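Local coordinates for insecticidal protein (Brevibacillus laterosporus, PDB 7ML9), which is an insecticidal toxin active against the western corn rootworm and probably acts by assembling beta-pores in the target membrane, at residues G110-D115 and L126-N131; Y132-S137 and K276-T281; K188-K193 and I308-I313; Y207-S212 and D282-I287. All blocks are in the same frame, centred on the assembly; numbering follows the deposited sequence.

Contact 1 of 4, residues G110-D115 and L126-N131. With EDO (1,2-ethanediol), chain I.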
loop_
_atom_site.group_PDB
_atom_site.type_symbol
_atom_site.label_atom_id
_atom_site.label_comp_id
_atom_site.label_asym_id
_atom_site.label_seq_id
_atom_site.Cartn_x
_atom_site.Cartn_y
_atom_site.Cartn_z
ATOM N N GLY A 110 34.680 1.066 4.824
ATOM C CA GLY A 110 36.094 0.807 4.608
ATOM C C GLY A 110 36.905 2.087 4.700
ATOM O O GLY A 110 36.388 3.159 5.023
ATOM N N LYS A 111 38.200 1.981 4.409
ATOM C CA LYS A 111 39.062 3.161 4.523
ATOM C C LYS A 111 40.276 3.020 3.622
ATOM O O LYS A 111 40.618 1.919 3.191
ATOM C CB LYS A 111 39.510 3.379 5.964
ATOM C CG LYS A 111 40.419 2.299 6.552
ATOM C CD LYS A 111 40.548 2.521 8.057
ATOM C CE LYS A 111 41.561 1.589 8.727
ATOM N NZ LYS A 111 42.502 0.945 7.761
ATOM N N ASN A 112 40.941 4.148 3.365
ATOM C CA ASN A 112 42.213 4.107 2.649
ATOM C C ASN A 112 43.030 5.332 3.048
ATOM O O ASN A 112 42.513 6.277 3.650
ATOM C CB ASN A 112 42.023 4.054 1.130
ATOM C CG ASN A 112 41.740 2.629 0.606
ATOM O OD1 ASN A 112 40.688 2.386 0.005
ATOM N ND2 ASN A 112 42.684 1.698 0.808
ATOM N N VAL A 113 44.317 5.291 2.723
ATOM C CA VAL A 113 45.268 6.312 3.159
ATOM C C VAL A 113 45.686 7.143 1.955
ATOM O O VAL A 113 45.899 6.613 0.858
ATOM C CB VAL A 113 46.500 5.689 3.847
ATOM C CG1 VAL A 113 47.502 6.765 4.213
ATOM C CG2 VAL A 113 46.079 4.933 5.083
ATOM N N LEU A 114 45.772 8.454 2.157
ATOM C CA LEU A 114 46.288 9.381 1.157
ATOM C C LEU A 114 47.603 9.917 1.720
ATOM O O LEU A 114 47.602 10.776 2.599
ATOM C CB LEU A 114 45.282 10.493 0.878
ATOM C CG LEU A 114 43.893 10.088 0.337
ATOM C CD1 LEU A 114 43.021 11.345 0.162
ATOM C CD2 LEU A 114 43.998 9.303 -0.976
ATOM N N ASP A 115 48.720 9.380 1.237
ATOM C CA ASP A 115 50.032 9.583 1.857
ATOM C C ASP A 115 50.812 10.606 1.041
ATOM O O ASP A 115 51.321 10.297 -0.038
ATOM C CB ASP A 115 50.795 8.266 1.945
ATOM C CG ASP A 115 52.121 8.397 2.694
ATOM O OD1 ASP A 115 52.466 9.502 3.157
ATOM O OD2 ASP A 115 52.824 7.380 2.818
ATOM N N LEU A 126 43.156 11.701 -5.565
ATOM C CA LEU A 126 41.890 11.015 -5.772
ATOM C C LEU A 126 41.766 9.819 -4.840
ATOM O O LEU A 126 42.695 9.003 -4.729
ATOM C CB LEU A 126 41.776 10.567 -7.228
ATOM C CG LEU A 126 41.576 11.728 -8.195
ATOM C CD1 LEU A 126 41.990 11.342 -9.604
ATOM C CD2 LEU A 126 40.098 12.143 -8.145
ATOM N N THR A 127 40.616 9.716 -4.168
ATOM C CA THR A 127 40.335 8.566 -3.323
ATOM C C THR A 127 39.969 7.360 -4.180
ATOM O O THR A 127 39.591 7.497 -5.347
ATOM C CB THR A 127 39.186 8.858 -2.353
ATOM O OG1 THR A 127 37.958 9.009 -3.085
ATOM C CG2 THR A 127 39.454 10.102 -1.542
ATOM N N PRO A 128 40.079 6.159 -3.629
ATOM C CA PRO A 128 39.491 4.995 -4.293
ATOM C C PRO A 128 37.973 5.116 -4.283
ATOM O O PRO A 128 37.392 5.985 -3.627
ATOM C CB PRO A 128 39.967 3.810 -3.445
ATOM C CG PRO A 128 41.076 4.354 -2.579
ATOM C CD PRO A 128 40.772 5.801 -2.380
ATOM N N GLU A 129 37.328 4.244 -5.050
ATOM C CA GLU A 129 35.897 4.034 -4.886
ATOM C C GLU A 129 35.648 3.154 -3.675
ATOM O O GLU A 129 36.382 2.195 -3.425
ATOM C CB GLU A 129 35.306 3.388 -6.134
ATOM C CG GLU A 129 35.324 4.317 -7.312
ATOM C CD GLU A 129 34.855 3.649 -8.577
ATOM O OE1 GLU A 129 34.773 2.401 -8.595
ATOM O OE2 GLU A 129 34.581 4.374 -9.557
ATOM N N PHE A 130 34.633 3.495 -2.899
ATOM C CA PHE A 130 34.202 2.616 -1.832
ATOM C C PHE A 130 32.934 1.904 -2.290
ATOM O O PHE A 130 32.325 2.276 -3.298
ATOM C CB PHE A 130 33.989 3.388 -0.533
ATOM C CG PHE A 130 35.263 4.011 0.020
ATOM C CD1 PHE A 130 35.643 5.287 -0.356
ATOM C CD2 PHE A 130 36.055 3.312 0.924
ATOM C CE1 PHE A 130 36.799 5.866 0.151
ATOM C CE2 PHE A 130 37.229 3.879 1.444
ATOM C CZ PHE A 130 37.594 5.155 1.050
ATOM N N ASN A 131 32.567 0.848 -1.569
ATOM C CA ASN A 131 31.443 0.013 -1.978
ATOM C C ASN A 131 30.774 -0.581 -0.751
ATOM O O ASN A 131 31.336 -0.600 0.349
ATOM C CB ASN A 131 31.884 -1.110 -2.925
ATOM C CG ASN A 131 32.569 -2.259 -2.191
ATOM O OD1 ASN A 131 31.913 -3.131 -1.600
ATOM N ND2 ASN A 131 33.901 -2.270 -2.239
HETATM C C1 EDO I . 45.092 3.622 8.238
HETATM O O1 EDO I . 44.261 2.985 7.260
HETATM C C2 EDO I . 44.823 3.039 9.616
HETATM O O2 EDO I . 44.594 4.125 10.518
#
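Toward one end of the elongated, beta-rich body of this ETX/MTX2-family, aerolysin-type toxin, the final residues of strand 86-115 run almost antiparallel to the loop that leads into strand 130-147. G110 CA and F130 CA are 7.0 Å apart, so side chains make the contact. F130, with CG beside its backbone N (chi1 -64°), directs its ring at the strand, and CE2 lies 3.7 Å from K111 N, which sits at the ring edge. G110 suits its place twice over: the ring packs against its bare backbone, and at phi 138° a side chain would collide with the preceding carbonyl. Further along, N112 and P128 cross obliquely, the amide oxygen OD1 resting 3.3 Å from the proline CG. L114 is buried; its CD1 meets T127 CG2 at 4.1 Å, while its other methyl faces the carbonyl of L126. T127 turns CG2 to the leucine and its hydroxyl to the backbone: OG1 accepts from Q192 N and donates to P128 O, 3.1 Å away. On the strand's other face, the exposed K111 gives a 2.7 Å hydrogen bond from NZ to O1 of 1,2-ethanediol, probably a crystallisation additive, and V113 CG2 touches the same oxygen at 3.4 Å.

Contact 2 of 4, residues Y132-S137 and K276-T281; sequences YTYTES and KSNYGT
The carboxamide of N278 is the hub, for its nitrogen makes two hydrogen bonds to the facing strand. ND2 donates to Y134 OH at 2.9 Å and to the carbonyl oxygen of T135 at 3.2 Å, the latter approached in the carbonyl plane on a lone pair. Both acceptors lie close to the amide plane, as suits a planar NH2 group with two hydrogens to place. The other amide atom, OD1, is pressed to 3.1 Å from S137 CB, a close approach. The backbone adds a third bond, N278 N to S137 O at 3.0 Å, nearly along the C=O axis, and S277 CA sends a CA-H...O contact to that oxygen.

Torsions set up this meeting. N278 CG takes the crowded position between N and carbonyl carbon (chi1 69°), whereas Y134 holds CG anti to its backbone N (chi1 -168°), which carries the phenol across to the amide. The ring and amide planes stand 68° apart. Ring atom CE2 of Y134 lies 3.7 Å from Y279 CA and equally near G280 N, so the tyrosine packs on main chain where G280 offers no side chain.

Farther out, Y187 OH hydrogen-bonds both G280 N and E136 OE2, and this carboxylate also forms a salt bridge with R314. S277 OG is held by T138.

The CA atoms lie 5.1 Å apart at E136-Y279 but 7.6 Å at Y134-G280: an antiparallel strand pair that splays toward Y134, bridged by an asparagine side chain, within the long twisted sheet of an aerolysin-type pore-forming toxin.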
loop_
_atom_site.group_PDB
_atom_site.type_symbol
_atom_site.label_atom_id
_atom_site.label_comp_id
_atom_site.label_asym_id
_atom_site.label_seq_id
_atom_site.Cartn_x
_atom_site.Cartn_y
_atom_site.Cartn_z
ATOM N N TYR A 132 29.558 -1.087 -0.952
ATOM C CA TYR A 132 28.851 -1.776 0.116
ATOM C C TYR A 132 27.862 -2.713 -0.554
ATOM O O TYR A 132 27.261 -2.353 -1.565
ATOM C CB TYR A 132 28.130 -0.807 1.071
ATOM C CG TYR A 132 27.902 -1.379 2.445
ATOM C CD1 TYR A 132 26.759 -2.120 2.733
ATOM C CD2 TYR A 132 28.834 -1.196 3.461
ATOM C CE1 TYR A 132 26.561 -2.666 3.993
ATOM C CE2 TYR A 132 28.637 -1.735 4.718
ATOM C CZ TYR A 132 27.494 -2.461 4.976
ATOM O OH TYR A 132 27.306 -2.998 6.217
ATOM N N THR A 133 27.734 -3.919 -0.019
ATOM C CA THR A 133 26.777 -4.893 -0.537
ATOM C C THR A 133 25.572 -4.867 0.388
ATOM O O THR A 133 25.664 -5.234 1.562
ATOM C CB THR A 133 27.392 -6.284 -0.631
ATOM O OG1 THR A 133 28.447 -6.243 -1.604
ATOM C CG2 THR A 133 26.324 -7.309 -1.075
ATOM N N TYR A 134 24.453 -4.407 -0.142
ATOM C CA TYR A 134 23.310 -4.046 0.678
ATOM C C TYR A 134 22.077 -4.796 0.193
ATOM O O TYR A 134 21.890 -4.974 -1.012
ATOM C CB TYR A 134 23.070 -2.537 0.603
ATOM C CG TYR A 134 22.098 -2.019 1.629
ATOM C CD1 TYR A 134 22.490 -1.817 2.944
ATOM C CD2 TYR A 134 20.774 -1.741 1.283
ATOM C CE1 TYR A 134 21.600 -1.337 3.900
ATOM C CE2 TYR A 134 19.880 -1.266 2.223
ATOM C CZ TYR A 134 20.289 -1.070 3.534
ATOM O OH TYR A 134 19.393 -0.593 4.478
ATOM N N THR A 135 21.235 -5.211 1.130
ATOM C CA THR A 135 19.960 -5.845 0.800
ATOM C C THR A 135 18.840 -4.828 0.991
ATOM O O THR A 135 18.455 -4.526 2.122
ATOM C CB THR A 135 19.727 -7.081 1.656
ATOM O OG1 THR A 135 20.781 -8.026 1.427
ATOM C CG2 THR A 135 18.365 -7.720 1.306
ATOM N N GLU A 136 18.344 -4.297 -0.122
ATOM C CA GLU A 136 17.109 -3.529 -0.128
ATOM C C GLU A 136 15.926 -4.475 0.047
ATOM O O GLU A 136 15.903 -5.589 -0.493
ATOM C CB GLU A 136 16.961 -2.751 -1.436
ATOM C CG GLU A 136 18.107 -1.801 -1.764
ATOM C CD GLU A 136 17.975 -1.219 -3.145
ATOM O OE1 GLU A 136 17.094 -1.685 -3.905
ATOM O OE2 GLU A 136 18.744 -0.301 -3.490
ATOM N N SER A 137 14.947 -4.029 0.818
ATOM C CA SER A 137 13.769 -4.819 1.125
ATOM C C SER A 137 12.539 -3.940 0.972
ATOM O O SER A 137 12.551 -2.778 1.383
ATOM C CB SER A 137 13.831 -5.381 2.552
ATOM O OG SER A 137 12.962 -6.483 2.704
ATOM N N LYS A 276 6.550 -1.018 3.775
ATOM C CA LYS A 276 7.789 -0.447 4.292
ATOM C C LYS A 276 8.915 -0.826 3.346
ATOM O O LYS A 276 8.813 -1.799 2.591
ATOM C CB LYS A 276 8.086 -0.924 5.711
ATOM C CG LYS A 276 8.242 -2.414 5.837
ATOM C CD LYS A 276 8.604 -2.790 7.258
ATOM C CE LYS A 276 8.546 -4.298 7.456
ATOM N NZ LYS A 276 9.640 -4.796 8.334
ATOM N N SER A 277 9.995 -0.045 3.391
ATOM C CA SER A 277 11.090 -0.241 2.451
ATOM C C SER A 277 12.361 0.341 3.057
ATOM O O SER A 277 12.304 1.299 3.830
ATOM C CB SER A 277 10.769 0.415 1.113
ATOM O OG SER A 277 11.639 -0.012 0.092
ATOM N N ASN A 278 13.507 -0.262 2.725
ATOM C CA ASN A 278 14.790 0.254 3.197
ATOM C C ASN A 278 15.815 0.227 2.068
ATOM O O ASN A 278 15.721 -0.565 1.121
ATOM C CB ASN A 278 15.311 -0.524 4.394
ATOM C CG ASN A 278 15.734 -1.928 4.019
ATOM O OD1 ASN A 278 14.898 -2.832 3.968
ATOM N ND2 ASN A 278 17.026 -2.119 3.741
ATOM N N TYR A 279 16.802 1.112 2.176
ATOM C CA TYR A 279 17.673 1.398 1.046
ATOM C C TYR A 279 18.848 2.227 1.549
ATOM O O TYR A 279 18.769 2.870 2.602
ATOM C CB TYR A 279 16.919 2.142 -0.067
ATOM C CG TYR A 279 15.956 3.181 0.482
ATOM C CD1 TYR A 279 16.417 4.424 0.921
ATOM C CD2 TYR A 279 14.592 2.917 0.587
ATOM C CE1 TYR A 279 15.546 5.377 1.445
ATOM C CE2 TYR A 279 13.716 3.860 1.114
ATOM C CZ TYR A 279 14.195 5.088 1.539
ATOM O OH TYR A 279 13.325 6.028 2.054
ATOM N N GLY A 280 19.947 2.191 0.798
ATOM C CA GLY A 280 20.999 3.163 1.010
ATOM C C GLY A 280 20.625 4.501 0.401
ATOM O O GLY A 280 19.892 4.583 -0.587
ATOM N N THR A 281 21.129 5.572 1.011
ATOM C CA THR A 281 20.864 6.928 0.541
ATOM C C THR A 281 22.074 7.587 -0.109
ATOM O O THR A 281 21.984 8.056 -1.253
ATOM C CB THR A 281 20.337 7.786 1.705
ATOM O OG1 THR A 281 21.187 7.659 2.850
ATOM C CG2 THR A 281 18.932 7.303 2.105
#

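Contact 3 of 4, residues K188-K193 and I308-I313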
loop_
_atom_site.group_PDB
_atom_site.type_symbol
_atom_site.label_atom_id
_atom_site.label_comp_id
_atom_site.label_asym_id
_atom_site.label_seq_id
_atom_site.Cartn_x
_atom_site.Cartn_y
_atom_site.Cartn_z
ATOM N N LYS A 188 28.158 2.165 -4.776
ATOM C CA LYS A 188 29.518 2.615 -5.038
ATOM C C LYS A 188 29.601 4.127 -4.867
ATOM O O LYS A 188 28.690 4.858 -5.271
ATOM C CB LYS A 188 29.948 2.207 -6.443
ATOM C CG LYS A 188 31.323 2.658 -6.862
ATOM C CD LYS A 188 31.711 1.983 -8.170
ATOM C CE LYS A 188 30.629 2.150 -9.220
ATOM N NZ LYS A 188 31.142 2.801 -10.459
ATOM N N SER A 189 30.683 4.594 -4.236
ATOM C CA SER A 189 30.952 6.024 -4.148
ATOM C C SER A 189 32.000 6.378 -5.182
ATOM O O SER A 189 33.060 5.730 -5.215
ATOM C CB SER A 189 31.443 6.405 -2.757
ATOM O OG SER A 189 32.745 5.906 -2.552
ATOM N N PRO A 190 31.752 7.347 -6.061
ATOM C CA PRO A 190 32.782 7.731 -7.029
ATOM C C PRO A 190 34.007 8.309 -6.329
ATOM O O PRO A 190 33.956 8.770 -5.184
ATOM C CB PRO A 190 32.088 8.782 -7.905
ATOM C CG PRO A 190 30.618 8.562 -7.678
ATOM C CD PRO A 190 30.493 8.083 -6.264
ATOM N N SER A 191 35.129 8.227 -7.030
ATOM C CA SER A 191 36.384 8.789 -6.545
ATOM C C SER A 191 36.245 10.287 -6.273
ATOM O O SER A 191 35.685 11.023 -7.086
ATOM C CB SER A 191 37.471 8.531 -7.589
ATOM O OG SER A 191 38.701 9.120 -7.202
ATOM N N GLN A 192 36.758 10.735 -5.126
ATOM C CA GLN A 192 36.727 12.136 -4.725
ATOM C C GLN A 192 38.140 12.718 -4.717
ATOM O O GLN A 192 39.117 12.016 -4.442
ATOM C CB GLN A 192 36.099 12.306 -3.337
ATOM C CG GLN A 192 34.677 11.751 -3.218
ATOM C CD GLN A 192 33.729 12.396 -4.222
ATOM O OE1 GLN A 192 33.068 11.709 -5.008
ATOM N NE2 GLN A 192 33.672 13.724 -4.206
ATOM N N LYS A 193 38.230 14.015 -5.012
ATOM C CA LYS A 193 39.489 14.755 -5.048
ATOM C C LYS A 193 39.694 15.443 -3.699
ATOM O O LYS A 193 38.853 16.241 -3.273
ATOM C CB LYS A 193 39.480 15.777 -6.189
ATOM C CG LYS A 193 40.867 16.117 -6.733
ATOM C CD LYS A 193 41.063 15.631 -8.177
ATOM C CE LYS A 193 42.505 15.850 -8.686
ATOM N NZ LYS A 193 43.189 14.617 -9.209
ATOM N N ILE A 308 32.568 14.839 3.382
ATOM C CA ILE A 308 31.982 14.984 2.057
ATOM C C ILE A 308 30.796 14.037 1.948
ATOM O O ILE A 308 30.933 12.836 2.208
ATOM C CB ILE A 308 32.992 14.672 0.938
ATOM C CG1 ILE A 308 34.359 15.287 1.229
ATOM C CG2 ILE A 308 32.461 15.131 -0.414
ATOM C CD1 ILE A 308 35.354 15.006 0.139
ATOM N N LYS A 309 29.646 14.572 1.549
ATOM C CA LYS A 309 28.509 13.754 1.151
ATOM C C LYS A 309 28.652 13.426 -0.327
ATOM O O LYS A 309 28.833 14.325 -1.151
ATOM C CB LYS A 309 27.197 14.494 1.411
ATOM C CG LYS A 309 26.524 14.132 2.725
ATOM C CD LYS A 309 25.010 14.261 2.597
ATOM C CE LYS A 309 24.326 14.154 3.944
ATOM N NZ LYS A 309 23.265 13.112 3.927
ATOM N N VAL A 310 28.582 12.141 -0.659
ATOM C CA VAL A 310 28.843 11.650 -2.004
ATOM C C VAL A 310 27.601 10.902 -2.483
ATOM O O VAL A 310 27.130 10.006 -1.779
ATOM C CB VAL A 310 30.074 10.730 -2.062
ATOM C CG1 VAL A 310 30.250 10.162 -3.465
ATOM C CG2 VAL A 310 31.313 11.503 -1.619
ATOM N N PRO A 311 27.048 11.233 -3.650
ATOM C CA PRO A 311 25.913 10.454 -4.170
ATOM C C PRO A 311 26.375 9.075 -4.607
ATOM O O PRO A 311 27.424 8.936 -5.236
ATOM C CB PRO A 311 25.423 11.276 -5.372
ATOM C CG PRO A 311 26.188 12.585 -5.319
ATOM C CD PRO A 311 27.457 12.296 -4.578
ATOM N N LEU A 312 25.586 8.051 -4.276
ATOM C CA LEU A 312 25.986 6.686 -4.600
ATOM C C LEU A 312 25.574 6.307 -6.022
ATOM O O LEU A 312 24.704 6.928 -6.633
ATOM C CB LEU A 312 25.411 5.695 -3.581
ATOM C CG LEU A 312 23.893 5.552 -3.372
ATOM C CD1 LEU A 312 23.234 4.753 -4.495
ATOM C CD2 LEU A 312 23.608 4.904 -2.032
ATOM N N ILE A 313 26.234 5.279 -6.547
ATOM C CA ILE A 313 25.879 4.651 -7.813
ATOM C C ILE A 313 25.392 3.247 -7.494
ATOM O O ILE A 313 26.091 2.484 -6.815
ATOM C CB ILE A 313 27.071 4.610 -8.785
ATOM C CG1 ILE A 313 27.537 6.019 -9.127
ATOM C CG2 ILE A 313 26.702 3.878 -10.065
ATOM C CD1 ILE A 313 28.916 6.027 -9.751
#
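Backbone bonding is confined to one end, where K188 and I313 form an antiparallel hydrogen-bonded pair. I313 N donates to K188 O at 2.8 Å and K188 N to I313 O at 2.9 Å, both in the plane of the accepting carbonyl; the first is the straighter (159° against 140°). L312 CA adds a CA-H...O contact to K188 O. P190 has no N-H to give, so it cannot carry the ladder on as a donor.

Apolar packing takes over there. The proline ring wedges between two aliphatic side chains: CD presses on V310 CG1 at 3.5 Å, tighter than usual for carbons, and CG meets I313 CD1 at 3.7 Å. CD also lies 3.3 Å from the carbonyl oxygen of P311. V310, with CG1 anti to its backbone N, turns that methyl to P190 and S189 CB. Q192 takes the other: chi1 (-57°) sets its CG 3.7 Å from V310 CG2, and the bend at chi2 lays CD against the same methyl. The valine is buried, whereas I313 is exposed.

One contact mixes charge and hydrocarbon: K188 and I313 run side by side, and a bend at chi3 brings NZ to 4.0 Å from I313 CD1.

Outside the pair, S189 OG hydrogen-bonds F130 N, and Q192 N reaches T127 OG1, while V310 and I308 bond through their backbones to F283 and L285. Strand 303-323 therefore leaves strand 266-289 for strand 178-189, a change of partner that links two neighbours in the mixed sheet of this ETX/MTX2-family fold.

Contact 4 of 4, residues Y207-S212 and D282-I287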
loop_
_atom_site.group_PDB
_atom_site.type_symbol
_atom_site.label_atom_id
_atom_site.label_comp_id
_atom_site.label_asym_id
_atom_site.label_seq_id
_atom_site.Cartn_x
_atom_site.Cartn_y
_atom_site.Cartn_z
ATOM N N TYR A 207 31.378 5.742 4.973
ATOM C CA TYR A 207 30.189 5.220 5.631
ATOM C C TYR A 207 29.017 5.283 4.668
ATOM O O TYR A 207 28.848 6.272 3.949
ATOM C CB TYR A 207 29.850 6.009 6.896
ATOM C CG TYR A 207 30.919 5.962 7.949
ATOM C CD1 TYR A 207 32.014 6.817 7.887
ATOM C CD2 TYR A 207 30.837 5.074 9.004
ATOM C CE1 TYR A 207 33.001 6.780 8.855
ATOM C CE2 TYR A 207 31.819 5.035 9.984
ATOM C CZ TYR A 207 32.900 5.894 9.897
ATOM O OH TYR A 207 33.888 5.863 10.851
ATOM N N LEU A 208 28.222 4.212 4.636
ATOM C CA LEU A 208 26.989 4.206 3.859
ATOM C C LEU A 208 25.862 4.720 4.752
ATOM O O LEU A 208 25.635 4.184 5.842
ATOM C CB LEU A 208 26.665 2.804 3.342
ATOM C CG LEU A 208 25.319 2.653 2.617
ATOM C CD1 LEU A 208 25.325 3.379 1.283
ATOM C CD2 LEU A 208 25.001 1.175 2.422
ATOM N N ASN A 209 25.169 5.753 4.298
ATOM C CA ASN A 209 23.973 6.205 4.996
ATOM C C ASN A 209 22.778 5.420 4.463
ATOM O O ASN A 209 22.714 5.114 3.267
ATOM C CB ASN A 209 23.752 7.707 4.795
ATOM C CG ASN A 209 24.614 8.563 5.725
ATOM O OD1 ASN A 209 24.834 8.231 6.899
ATOM N ND2 ASN A 209 25.082 9.680 5.202
ATOM N N THR A 210 21.840 5.102 5.350
ATOM C CA THR A 210 20.662 4.323 4.985
ATOM C C THR A 210 19.384 5.095 5.318
ATOM O O THR A 210 19.379 6.027 6.137
ATOM C CB THR A 210 20.647 2.964 5.707
ATOM O OG1 THR A 210 20.533 3.168 7.116
ATOM C CG2 THR A 210 21.939 2.157 5.431
ATOM N N GLY A 211 18.285 4.683 4.682
ATOM C CA GLY A 211 16.985 5.235 5.000
ATOM C C GLY A 211 15.913 4.164 4.941
ATOM O O GLY A 211 16.091 3.090 4.351
ATOM N N SER A 212 14.789 4.474 5.574
ATOM C CA SER A 212 13.625 3.613 5.496
ATOM C C SER A 212 12.388 4.482 5.314
ATOM O O SER A 212 12.403 5.697 5.541
ATOM C CB SER A 212 13.489 2.703 6.726
ATOM O OG SER A 212 13.532 3.439 7.931
ATOM N N ASP A 282 23.218 7.622 0.576
ATOM C CA ASP A 282 24.436 8.168 -0.010
ATOM C C ASP A 282 25.614 7.720 0.849
ATOM O O ASP A 282 25.444 7.019 1.848
ATOM C CB ASP A 282 24.358 9.701 -0.144
ATOM C CG ASP A 282 24.339 10.439 1.206
ATOM O OD1 ASP A 282 24.468 9.832 2.296
ATOM O OD2 ASP A 282 24.196 11.681 1.166
ATOM N N PHE A 283 26.817 8.128 0.445
ATOM C CA PHE A 283 28.018 7.928 1.248
ATOM C C PHE A 283 28.437 9.250 1.887
ATOM O O PHE A 283 28.303 10.316 1.278
ATOM C CB PHE A 283 29.186 7.396 0.406
ATOM C CG PHE A 283 29.073 5.938 0.034
ATOM C CD1 PHE A 283 29.486 4.949 0.912
ATOM C CD2 PHE A 283 28.554 5.564 -1.202
ATOM C CE1 PHE A 283 29.393 3.591 0.558
ATOM C CE2 PHE A 283 28.458 4.219 -1.560
ATOM C CZ PHE A 283 28.880 3.242 -0.685
ATOM N N ILE A 284 28.938 9.171 3.115
ATOM C CA ILE A 284 29.701 10.253 3.724
ATOM C C ILE A 284 31.151 9.799 3.863
ATOM O O ILE A 284 31.420 8.718 4.406
ATOM C CB ILE A 284 29.104 10.678 5.076
ATOM C CG1 ILE A 284 29.947 11.789 5.719
ATOM C CG2 ILE A 284 28.942 9.493 6.001
ATOM C CD1 ILE A 284 29.122 12.770 6.551
ATOM N N LEU A 285 32.079 10.611 3.346
ATOM C CA LEU A 285 33.512 10.401 3.522
ATOM C C LEU A 285 34.028 11.330 4.610
ATOM O O LEU A 285 33.764 12.534 4.581
ATOM C CB LEU A 285 34.275 10.651 2.225
ATOM C CG LEU A 285 33.892 9.831 1.003
ATOM C CD1 LEU A 285 34.904 10.030 -0.119
ATOM C CD2 LEU A 285 33.786 8.377 1.390
ATOM N N LYS A 286 34.737 10.764 5.572
ATOM C CA LYS A 286 35.328 11.489 6.684
ATOM C C LYS A 286 36.843 11.487 6.495
ATOM O O LYS A 286 37.455 10.418 6.380
ATOM C CB LYS A 286 34.913 10.822 7.990
ATOM C CG LYS A 286 35.517 11.331 9.267
ATOM C CD LYS A 286 35.270 10.290 10.352
ATOM C CE LYS A 286 34.667 10.878 11.608
ATOM N NZ LYS A 286 35.464 10.507 12.814
ATOM N N ILE A 287 37.438 12.678 6.441
ATOM C CA ILE A 287 38.866 12.846 6.169
ATOM C C ILE A 287 39.575 13.166 7.475
ATOM O O ILE A 287 39.258 14.168 8.124
ATOM C CB ILE A 287 39.112 13.964 5.147
ATOM C CG1 ILE A 287 38.171 13.821 3.954
ATOM C CG2 ILE A 287 40.595 14.002 4.749
ATOM C CD1 ILE A 287 38.317 12.523 3.212
#
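Main-chain hydrogen bonds come first in this antiparallel strand pair. Y207 and I284 exchange two of 3.0 Å, Y207 N to I284 O and I284 N to Y207 O, and N209 N gives a shorter one of 2.8 Å to D282 O, nearly along the C=O axis. Between them L208 and F283 form a non-hydrogen-bonded pair.

A polar side-chain bond runs beside this ladder. N209 and D282 lie alongside each other, and ND2 donates to OD1 at 3.0 Å and 164°, using the syn lone pair of the carboxylate. The donor of an amide thus satisfies one acid oxygen, while OD2 forms a salt bridge with K309; both would favour the charged acid.

Apolar contacts occupy both faces. L208, with CG anti to its backbone N, sets CD1 over the F283 ring, a CH-pi contact 4.2 Å from the centroid and 15° off the normal. On the face of Y207 and N209, I284 CG2 packs on Y207 CB at 3.7 Å.

Strand 201-229 is flanked here by strand 86-115, which L208 joins through the backbone of L107, and by strand 266-289. L208 also rests on Y132 and Y134 of strand 130-147, and F283 meets A109 and L312, from strands 86-115 and 303-323.

Overall arrangement
All four contacts are partly buried, and they differ in what holds them. Contact 1 relies on side-chain packing between separated backbones and lies farthest from the chain's centre, whereas contact 4 is a short antiparallel ladder with apolar contacts on both faces, and contacts 2 and 3 are pairings that open at one end, bridged by an amide in one and filled by proline and valine in the other. Contacts 1 and 2 share strand 130-147, and contacts 2 and 4 share strand 266-289. Buried side chains join the set: F130 packs on L285, and F283 on the CB of S189. Backbone bonds such as V310 N to F283 O tie contact 3 to contact 4, while T127 and Q192 tie it to contact 1.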